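Local atomic coordinates of phenol hydroxylase component phN (Pseudomonas stutzeri, PDB entry 3U52), a protein that forms the large, diiron-bearing subunit of a bacterial multicomponent phenol hydroxylase and probably uses its iron pair to add oxygen to phenol. Residues N153-G158 / Q492-S497; A91-A96 / N217-T222; L17-A22 / W50-R55. One frame throughout, in Å; residues are numbered along the deposited sequence.

Interaction 1: N153-G158 / Q492-S497; sequences NKHFNG and QKHWLS. With CU (copper (II) ion), chain J.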
loop_
_atom_site.group_PDB
_atom_site.type_symbol
_atom_site.label_atom_id
_atom_site.label_comp_id
_atom_site.label_asym_id
_atom_site.label_seq_id
_atom_site.Cartn_x
_atom_site.Cartn_y
_atom_site.Cartn_z
ATOM N N ASN A 153 -16.444 12.046 1.380
ATOM C CA ASN A 153 -17.565 12.367 2.265
ATOM C C ASN A 153 -17.197 13.357 3.375
ATOM O O ASN A 153 -18.036 14.166 3.805
ATOM C CB ASN A 153 -18.154 11.087 2.891
ATOM C CG ASN A 153 -19.265 11.397 3.898
ATOM O OD1 ASN A 153 -19.157 11.081 5.114
ATOM N ND2 ASN A 153 -20.311 12.046 3.425
ATOM N N LYS A 154 -15.955 13.317 3.849
ATOM C CA LYS A 154 -15.522 14.331 4.829
ATOM C C LYS A 154 -15.370 15.748 4.286
ATOM O O LYS A 154 -15.375 16.719 5.089
ATOM C CB LYS A 154 -14.212 13.911 5.479
ATOM C CG LYS A 154 -14.343 12.527 6.125
ATOM C CD LYS A 154 -13.093 12.127 6.870
ATOM C CE LYS A 154 -13.200 10.681 7.278
ATOM N NZ LYS A 154 -12.078 10.321 8.212
ATOM N N HIS A 155 -15.216 15.895 2.974
ATOM C CA HIS A 155 -14.841 17.200 2.410
ATOM C C HIS A 155 -15.833 17.779 1.402
ATOM O O HIS A 155 -15.669 18.942 0.981
ATOM C CB HIS A 155 -13.452 17.134 1.759
ATOM C CG HIS A 155 -12.352 16.963 2.761
ATOM N ND1 HIS A 155 -11.862 18.021 3.502
ATOM C CD2 HIS A 155 -11.696 15.858 3.197
ATOM C CE1 HIS A 155 -10.955 17.582 4.361
ATOM N NE2 HIS A 155 -10.817 16.274 4.182
ATOM N N PHE A 156 -16.787 16.948 0.975
ATOM C CA PHE A 156 -17.765 17.324 -0.064
ATOM C C PHE A 156 -19.200 16.922 0.344
ATOM O O PHE A 156 -19.373 16.054 1.187
ATOM C CB PHE A 156 -17.396 16.707 -1.439
ATOM C CG PHE A 156 -16.056 17.188 -1.987
ATOM C CD1 PHE A 156 -15.950 18.395 -2.678
ATOM C CD2 PHE A 156 -14.898 16.448 -1.746
ATOM C CE1 PHE A 156 -14.710 18.858 -3.152
ATOM C CE2 PHE A 156 -13.643 16.864 -2.229
ATOM C CZ PHE A 156 -13.544 18.076 -2.947
ATOM N N ASN A 157 -20.213 17.548 -0.258
ATOM C CA ASN A 157 -21.597 17.339 0.198
ATOM C C ASN A 157 -22.195 16.252 -0.675
ATOM O O ASN A 157 -21.594 15.874 -1.656
ATOM C CB ASN A 157 -22.386 18.658 0.161
ATOM C CG ASN A 157 -21.944 19.647 1.270
ATOM O OD1 ASN A 157 -21.723 19.235 2.405
ATOM N ND2 ASN A 157 -21.783 20.937 0.925
ATOM N N GLY A 158 -23.333 15.695 -0.283
ATOM C CA GLY A 158 -24.060 14.790 -1.133
ATOM C C GLY A 158 -23.622 13.330 -1.077
ATOM O O GLY A 158 -24.206 12.486 -1.755
ATOM N N GLN A 492 -18.347 24.396 -4.355
ATOM C CA GLN A 492 -17.568 25.375 -5.127
ATOM C C GLN A 492 -16.754 26.341 -4.226
ATOM O O GLN A 492 -15.570 26.545 -4.462
ATOM C CB GLN A 492 -18.439 26.194 -6.088
ATOM C CG GLN A 492 -17.582 27.076 -6.983
ATOM C CD GLN A 492 -18.336 28.207 -7.656
ATOM O OE1 GLN A 492 -18.094 28.485 -8.819
ATOM N NE2 GLN A 492 -19.214 28.875 -6.928
ATOM N N LYS A 493 -17.383 26.894 -3.195
ATOM C CA LYS A 493 -16.681 27.761 -2.221
ATOM C C LYS A 493 -15.514 27.064 -1.484
ATOM O O LYS A 493 -14.441 27.640 -1.317
ATOM C CB LYS A 493 -17.711 28.343 -1.224
ATOM C CG LYS A 493 -18.782 29.232 -1.993
ATOM C CD LYS A 493 -19.887 29.833 -1.084
ATOM C CE LYS A 493 -20.579 31.021 -1.807
ATOM N NZ LYS A 493 -21.174 31.980 -0.799
ATOM N N HIS A 494 -15.732 25.819 -1.065
ATOM C CA HIS A 494 -14.709 25.023 -0.401
ATOM C C HIS A 494 -13.575 24.676 -1.382
ATOM O O HIS A 494 -12.383 24.807 -1.048
ATOM C CB HIS A 494 -15.370 23.770 0.171
ATOM C CG HIS A 494 -14.524 23.039 1.155
ATOM N ND1 HIS A 494 -14.275 23.522 2.424
ATOM C CD2 HIS A 494 -13.892 21.846 1.071
ATOM C CE1 HIS A 494 -13.498 22.670 3.073
ATOM N NE2 HIS A 494 -13.260 21.641 2.276
ATOM N N TRP A 495 -13.915 24.308 -2.612
ATOM C CA TRP A 495 -12.900 24.093 -3.616
ATOM C C TRP A 495 -12.067 25.357 -3.853
ATOM O O TRP A 495 -10.841 25.291 -3.829
ATOM C CB TRP A 495 -13.485 23.639 -4.933
ATOM C CG TRP A 495 -12.444 23.200 -5.926
ATOM C CD1 TRP A 495 -12.160 23.775 -7.120
ATOM C CD2 TRP A 495 -11.554 22.060 -5.794
ATOM N NE1 TRP A 495 -11.151 23.069 -7.753
ATOM C CE2 TRP A 495 -10.778 22.005 -6.969
ATOM C CE3 TRP A 495 -11.382 21.069 -4.810
ATOM C CZ2 TRP A 495 -9.799 21.019 -7.183
ATOM C CZ3 TRP A 495 -10.420 20.071 -5.022
ATOM C CH2 TRP A 495 -9.629 20.074 -6.184
ATOM N N LEU A 496 -12.728 26.495 -4.066
ATOM C CA LEU A 496 -12.010 27.746 -4.336
ATOM C C LEU A 496 -11.110 28.142 -3.150
ATOM O O LEU A 496 -10.054 28.726 -3.341
ATOM C CB LEU A 496 -12.971 28.875 -4.729
ATOM C CG LEU A 496 -13.670 28.787 -6.101
ATOM C CD1 LEU A 496 -14.811 29.805 -6.199
ATOM C CD2 LEU A 496 -12.738 29.056 -7.216
ATOM N N SER A 497 -11.470 27.762 -1.943
ATOM C CA SER A 497 -10.603 28.045 -0.821
ATOM C C SER A 497 -9.484 26.992 -0.632
ATOM O O SER A 497 -8.376 27.343 -0.248
ATOM C CB SER A 497 -11.410 28.349 0.440
ATOM O OG SER A 497 -11.714 27.178 1.159
HETATM CU CU CU J . -12.587 19.892 2.924
#
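Phe156 overlaps the indole of Trp495 at one corner: CZ at the end of its ring comes within 4.1 Å of Trp495 CE3. Trp495 CE3 comes in at the edge of the Phe156 ring, near its plane, an apolar touch. Beside it His155 and His494 share a copper(II) ion. His155 offers ND1, the nitrogen nearer its backbone, at 2.1 Å from the copper, while His494 offers the outer nitrogen NE2 at 2.0 Å. ND1, the metal and NE2 lie almost in a straight line, about 177°. His494 reaches this far with CG anti to its backbone N (chi1 -166°), which also sets its CD2 at 3.4 Å from the backbone O of His155. The metal thus joins helix 490-498, near the C terminus of the chain, to the far part of helix 125-155, a long helix of the diiron bundle that earlier carries the iron ligands Glu138 and His141. On the His155 side the imidazole is stacked with His85, and His151 meets it at a steep tilt. Apolar side chains of another protein's chain pack on both copper-binding histidines, while Trp495 rests on Ile88 and Ala91.

Interaction 2: A91-A96 / N217-T222; sequences ARYVNA and NGDMAT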
loop_
_atom_site.group_PDB
_atom_site.type_symbol
_atom_site.label_atom_id
_atom_site.label_comp_id
_atom_site.label_asym_id
_atom_site.label_seq_id
_atom_site.Cartn_x
_atom_site.Cartn_y
_atom_site.Cartn_z
ATOM N N ALA A 91 -13.742 20.407 -8.365
ATOM C CA ALA A 91 -14.746 19.862 -7.463
ATOM C C ALA A 91 -16.029 19.412 -8.209
ATOM O O ALA A 91 -16.772 18.592 -7.655
ATOM C CB ALA A 91 -15.086 20.830 -6.378
ATOM N N ARG A 92 -16.266 19.903 -9.441
ATOM C CA ARG A 92 -17.411 19.426 -10.243
ATOM C C ARG A 92 -17.335 17.906 -10.352
ATOM O O ARG A 92 -18.361 17.220 -10.415
ATOM C CB ARG A 92 -17.461 20.015 -11.671
ATOM C CG ARG A 92 -17.851 21.512 -11.720
ATOM C CD ARG A 92 -17.884 22.071 -13.175
ATOM N NE ARG A 92 -16.619 21.801 -13.872
ATOM C CZ ARG A 92 -16.393 21.930 -15.190
ATOM N NH1 ARG A 92 -17.373 22.315 -16.017
ATOM N NH2 ARG A 92 -15.179 21.651 -15.700
ATOM N N TYR A 93 -16.106 17.382 -10.406
ATOM C CA TYR A 93 -15.873 15.937 -10.592
ATOM C C TYR A 93 -16.523 15.131 -9.482
ATOM O O TYR A 93 -16.951 14.003 -9.721
ATOM C CB TYR A 93 -14.348 15.624 -10.644
ATOM C CG TYR A 93 -14.035 14.130 -10.493
ATOM C CD1 TYR A 93 -14.087 13.250 -11.605
ATOM C CD2 TYR A 93 -13.741 13.580 -9.249
ATOM C CE1 TYR A 93 -13.808 11.889 -11.457
ATOM C CE2 TYR A 93 -13.470 12.232 -9.091
ATOM C CZ TYR A 93 -13.486 11.399 -10.175
ATOM O OH TYR A 93 -13.234 10.059 -9.934
ATOM N N VAL A 94 -16.590 15.670 -8.260
ATOM C CA VAL A 94 -17.076 14.889 -7.127
ATOM C C VAL A 94 -18.584 14.503 -7.327
ATOM O O VAL A 94 -19.045 13.494 -6.780
ATOM C CB VAL A 94 -16.824 15.592 -5.813
ATOM C CG1 VAL A 94 -17.303 14.754 -4.592
ATOM C CG2 VAL A 94 -15.323 15.935 -5.700
ATOM N N ASN A 95 -19.294 15.258 -8.157
ATOM C CA ASN A 95 -20.666 14.896 -8.514
ATOM C C ASN A 95 -20.846 13.523 -9.157
ATOM O O ASN A 95 -21.873 12.894 -8.944
ATOM C CB ASN A 95 -21.299 16.028 -9.302
ATOM C CG ASN A 95 -21.390 17.299 -8.441
ATOM O OD1 ASN A 95 -22.202 17.374 -7.535
ATOM N ND2 ASN A 95 -20.503 18.249 -8.676
ATOM N N ALA A 96 -19.827 13.054 -9.864
ATOM C CA ALA A 96 -19.813 11.718 -10.402
ATOM C C ALA A 96 -19.776 10.739 -9.246
ATOM O O ALA A 96 -20.416 9.702 -9.315
ATOM C CB ALA A 96 -18.646 11.530 -11.257
ATOM N N ASN A 217 -8.887 12.460 -14.079
ATOM C CA ASN A 217 -9.298 13.540 -13.249
ATOM C C ASN A 217 -8.651 13.546 -11.878
ATOM O O ASN A 217 -9.114 14.243 -10.972
ATOM C CB ASN A 217 -10.833 13.620 -13.183
ATOM C CG ASN A 217 -11.422 14.038 -14.491
ATOM O OD1 ASN A 217 -11.574 15.235 -14.751
ATOM N ND2 ASN A 217 -11.655 13.080 -15.373
ATOM N N GLY A 218 -7.618 12.730 -11.697
ATOM C CA GLY A 218 -6.755 12.852 -10.517
ATOM C C GLY A 218 -7.248 12.167 -9.266
ATOM O O GLY A 218 -6.774 12.460 -8.119
ATOM N N ASP A 219 -8.176 11.230 -9.453
ATOM C CA ASP A 219 -8.837 10.596 -8.303
ATOM C C ASP A 219 -8.148 9.242 -8.082
ATOM O O ASP A 219 -8.523 8.216 -8.679
ATOM C CB ASP A 219 -10.341 10.460 -8.584
ATOM C CG ASP A 219 -11.102 9.678 -7.505
ATOM O OD1 ASP A 219 -10.568 9.427 -6.401
ATOM O OD2 ASP A 219 -12.274 9.324 -7.767
ATOM N N MET A 220 -7.107 9.266 -7.252
ATOM C CA MET A 220 -6.285 8.094 -7.019
ATOM C C MET A 220 -7.026 6.991 -6.290
ATOM O O MET A 220 -6.807 5.809 -6.586
ATOM C CB MET A 220 -5.048 8.466 -6.231
ATOM C CG MET A 220 -4.137 7.278 -5.946
ATOM S SD MET A 220 -2.707 7.769 -4.916
ATOM C CE MET A 220 -1.961 9.022 -5.958
ATOM N N ALA A 221 -7.902 7.350 -5.367
ATOM C CA ALA A 221 -8.698 6.345 -4.646
ATOM C C ALA A 221 -9.558 5.479 -5.548
ATOM O O ALA A 221 -9.542 4.240 -5.461
ATOM C CB ALA A 221 -9.560 7.005 -3.565
ATOM N N THR A 222 -10.333 6.135 -6.407
ATOM C CA THR A 222 -11.243 5.436 -7.330
ATOM C C THR A 222 -10.432 4.595 -8.356
ATOM O O THR A 222 -10.740 3.398 -8.634
ATOM C CB THR A 222 -12.248 6.464 -7.973
ATOM O OG1 THR A 222 -13.047 7.075 -6.933
ATOM C CG2 THR A 222 -13.169 5.821 -9.059
#
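Asn217 presses its CB against the ring of Tyr93, 3.6 Å from CD1, with its amide plane turned only 13° from that of the ring. Its polar end works away from the tyrosine: ND2 donates to Gly213 O, and OD1 takes bonds from Ser89 OG and Asn286 N. Gly218 follows with a positive phi, letting the chain swing round between two helices. Asp219 then crosses the end of Tyr93 at about a right angle. Tyr93 holds CG anti to its backbone N (chi1 166°), which carries the phenol across to this carboxylate. OD2 lies at the edge of the phenol ring and in its plane, while the carboxylate stands 76° from that plane; the hydroxyl OH donates to OD2 over a very short 2.5 Å, a length to be read with caution because OD2 is not securely placed. Asp219 CB also packs at 3.6 Å from CE2 of Tyr93. The aspartate is the N-cap of helix 220-250, and OD1 takes a weak but straight bond, 3.3 Å, from Thr222 N, as well as one from Tyr152 OH. This turn closes the hairpin of helices 187-216 and 220-250, which supply Glu199, Glu233 and His236 to one iron of the diiron bundle. The helix start would probably help to stabilise negative charge on the buried carboxylate. A phenylalanine in place of Tyr93 would probably leave Asp219 OD2 without its phenol donor and the capping carboxylate less firmly held. Thr222, in the first turn of the helix, approaches Tyr93 OH with CB at 4.2 Å and, together with Phe100, Ala148 and Met149, lines a xenon pocket.

Interaction 3: L17-A22 / W50-R55; sequences LTRDMA and WEDPFR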
loop_
_atom_site.group_PDB
_atom_site.type_symbol
_atom_site.label_atom_id
_atom_site.label_comp_id
_atom_site.label_asym_id
_atom_site.label_seq_id
_atom_site.Cartn_x
_atom_site.Cartn_y
_atom_site.Cartn_z
ATOM N N LEU A 17 -12.388 -31.341 -5.682
ATOM C CA LEU A 17 -12.323 -30.391 -4.557
ATOM C C LEU A 17 -13.551 -29.470 -4.480
ATOM O O LEU A 17 -13.600 -28.585 -3.647
ATOM C CB LEU A 17 -11.072 -29.519 -4.689
ATOM C CG LEU A 17 -9.717 -30.278 -4.593
ATOM C CD1 LEU A 17 -8.528 -29.355 -4.689
ATOM C CD2 LEU A 17 -9.640 -31.101 -3.335
ATOM N N THR A 18 -14.510 -29.630 -5.378
ATOM C CA THR A 18 -15.746 -28.839 -5.316
ATOM C C THR A 18 -16.976 -29.737 -5.500
ATOM O O THR A 18 -17.696 -30.051 -4.538
ATOM C CB THR A 18 -15.809 -27.721 -6.385
ATOM O OG1 THR A 18 -15.503 -28.284 -7.667
ATOM C CG2 THR A 18 -14.816 -26.564 -6.087
ATOM N N ARG A 19 -17.254 -30.142 -6.729
ATOM C CA ARG A 19 -18.544 -30.769 -6.969
ATOM C C ARG A 19 -18.638 -32.158 -6.374
ATOM O O ARG A 19 -19.714 -32.575 -5.985
ATOM C CB ARG A 19 -18.980 -30.695 -8.453
ATOM C CG ARG A 19 -18.054 -31.332 -9.442
ATOM C CD ARG A 19 -18.574 -31.113 -10.868
ATOM N NE ARG A 19 -18.243 -29.810 -11.466
ATOM C CZ ARG A 19 -18.527 -29.490 -12.742
ATOM N NH1 ARG A 19 -18.188 -28.307 -13.251
ATOM N NH2 ARG A 19 -19.160 -30.357 -13.516
ATOM N N ASP A 20 -17.511 -32.842 -6.217
ATOM C CA ASP A 20 -17.531 -34.173 -5.637
ATOM C C ASP A 20 -18.003 -34.207 -4.161
ATOM O O ASP A 20 -18.422 -35.271 -3.662
ATOM C CB ASP A 20 -16.178 -34.901 -5.830
ATOM C CG ASP A 20 -16.257 -36.359 -5.432
ATOM O OD1 ASP A 20 -15.648 -36.737 -4.388
ATOM O OD2 ASP A 20 -17.023 -37.096 -6.116
ATOM N N MET A 21 -17.966 -33.066 -3.468
ATOM C CA MET A 21 -18.409 -33.025 -2.099
ATOM C C MET A 21 -19.964 -33.125 -1.974
ATOM O O MET A 21 -20.496 -33.379 -0.891
ATOM C CB MET A 21 -17.901 -31.740 -1.434
ATOM C CG MET A 21 -16.492 -31.749 -0.975
ATOM S SD MET A 21 -16.179 -30.182 -0.035
ATOM C CE MET A 21 -15.662 -29.106 -1.337
ATOM N N ALA A 22 -20.670 -32.885 -3.084
ATOM C CA ALA A 22 -22.129 -32.962 -3.115
ATOM C C ALA A 22 -22.548 -34.413 -3.358
ATOM O O ALA A 22 -21.732 -35.244 -3.795
ATOM C CB ALA A 22 -22.714 -32.011 -4.193
ATOM N N TRP A 50 -21.698 -28.496 -16.924
ATOM C CA TRP A 50 -21.168 -27.208 -16.447
ATOM C C TRP A 50 -19.633 -27.191 -16.515
ATOM O O TRP A 50 -18.981 -28.101 -15.968
ATOM C CB TRP A 50 -21.639 -26.960 -14.991
ATOM C CG TRP A 50 -21.142 -25.655 -14.446
ATOM C CD1 TRP A 50 -20.051 -25.449 -13.657
ATOM C CD2 TRP A 50 -21.711 -24.382 -14.688
ATOM N NE1 TRP A 50 -19.904 -24.104 -13.382
ATOM C CE2 TRP A 50 -20.914 -23.426 -14.005
ATOM C CE3 TRP A 50 -22.841 -23.942 -15.399
ATOM C CZ2 TRP A 50 -21.219 -22.041 -14.007
ATOM C CZ3 TRP A 50 -23.127 -22.561 -15.422
ATOM C CH2 TRP A 50 -22.305 -21.631 -14.734
ATOM N N GLU A 51 -19.047 -26.204 -17.200
ATOM C CA GLU A 51 -17.588 -26.007 -17.204
ATOM C C GLU A 51 -17.248 -24.893 -16.239
ATOM O O GLU A 51 -17.835 -23.810 -16.336
ATOM C CB GLU A 51 -17.059 -25.631 -18.608
ATOM C CG GLU A 51 -17.129 -26.769 -19.673
ATOM C CD GLU A 51 -16.412 -28.061 -19.255
ATOM O OE1 GLU A 51 -15.262 -27.984 -18.714
ATOM O OE2 GLU A 51 -17.003 -29.166 -19.483
ATOM N N ASP A 52 -16.336 -25.144 -15.311
ATOM C CA ASP A 52 -15.992 -24.133 -14.284
ATOM C C ASP A 52 -15.398 -22.916 -14.972
ATOM O O ASP A 52 -14.511 -23.055 -15.792
ATOM C CB ASP A 52 -15.040 -24.707 -13.223
ATOM C CG ASP A 52 -15.551 -26.048 -12.628
ATOM O OD1 ASP A 52 -14.859 -27.070 -12.786
ATOM O OD2 ASP A 52 -16.633 -26.106 -12.022
ATOM N N PRO A 53 -15.958 -21.727 -14.717
ATOM C CA PRO A 53 -15.445 -20.513 -15.375
ATOM C C PRO A 53 -14.094 -20.050 -14.844
ATOM O O PRO A 53 -13.405 -19.240 -15.512
ATOM C CB PRO A 53 -16.531 -19.475 -15.131
ATOM C CG PRO A 53 -17.267 -19.955 -13.886
ATOM C CD PRO A 53 -17.150 -21.472 -13.889
ATOM N N PHE A 54 -13.728 -20.539 -13.660
ATOM C CA PHE A 54 -12.415 -20.298 -13.045
ATOM C C PHE A 54 -12.247 -21.431 -12.050
ATOM O O PHE A 54 -13.249 -21.996 -11.586
ATOM C CB PHE A 54 -12.343 -18.946 -12.300
ATOM C CG PHE A 54 -13.609 -18.582 -11.555
ATOM C CD1 PHE A 54 -13.838 -19.035 -10.263
ATOM C CD2 PHE A 54 -14.594 -17.803 -12.174
ATOM C CE1 PHE A 54 -15.072 -18.691 -9.593
ATOM C CE2 PHE A 54 -15.791 -17.487 -11.533
ATOM C CZ PHE A 54 -16.013 -17.930 -10.221
ATOM N N ARG A 55 -10.992 -21.752 -11.722
ATOM C CA ARG A 55 -10.673 -22.872 -10.832
ATOM C C ARG A 55 -9.802 -22.426 -9.668
ATOM O O ARG A 55 -8.611 -22.726 -9.635
ATOM C CB ARG A 55 -9.968 -24.004 -11.584
ATOM C CG ARG A 55 -10.782 -24.628 -12.695
ATOM C CD ARG A 55 -10.030 -25.696 -13.468
ATOM N NE ARG A 55 -10.966 -26.369 -14.387
ATOM C CZ ARG A 55 -11.272 -25.965 -15.623
ATOM N NH1 ARG A 55 -12.152 -26.650 -16.343
ATOM N NH2 ARG A 55 -10.714 -24.884 -16.153
HETATM O O HOH W 1 -16.727 -27.783 -9.938
#
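Two loops near the N terminus, 17-22 with its short 3-10 turn and 50-55 just ahead of helix 58-81, are clasped by the guanidinium of Arg19 reaching Trp50 and Asp52. NH1 uses both of its N-H groups. One makes a salt bridge to Asp52 OD2 at 3.0 Å, and the other goes to the backbone O of Trp50 at 2.8 Å, each bond nearly straight. Both acceptors sit in the guanidinium plane, yet neither is met in its own: NH1 comes from above the carboxylate and from above the carbonyl, and the guanidinium and carboxylate planes stand 85° apart. A second, weak bond to Trp50 O comes from NH2, which also has a weak one to Ser48 O. A water completes the seam between the loops, accepting from Arg19 NE at 3.0 Å, giving a proton to Asp52 OD2 at 2.7 Å and bonding to Thr18 OG1 at 2.6 Å. The bend at chi3 (82°) turns the guanidinium edge toward these partners. In this way the N-terminal part of the chain is tied to the loop lying against helix 220-250 of the diiron bundle. Arg19 NH1 lies at the edge of the Trp50 indole and in its plane, 3.4 Å from CD1, so it does not sit over the ring face. The same indole meets Phe246 edge-to-face and, with Trp47, Phe188 and Leu191, lines a xenon pocket. On the 3-10 turn, Asp20 forms a salt bridge to a basic side chain of another protein's chain.

Interactions 1 and 2 are neighbours, their centres 12 Å apart and their segments alternating along the chain. They touch directly: Trp495 CB lies 3.5 Å from Ala91 CB, and Phe156 CB lies 3.7 Å from Val94 CG1, so residues 91-96 are packed between the copper contact and the turn at 217-222. Interaction 3 closes earlier in the chain and lies well apart, its centre 49 Å from that of interaction 1 and 41 Å from that of interaction 2. Interactions 2 and 3 each contribute to a different xenon pocket, through Thr222 and Trp50. The Thr222 side chain is about 13 Å from an iron. Interaction 2 holds the start of helix 220-250, which bears iron ligands Glu233 and His236, and interaction 3 packs against it through Trp50.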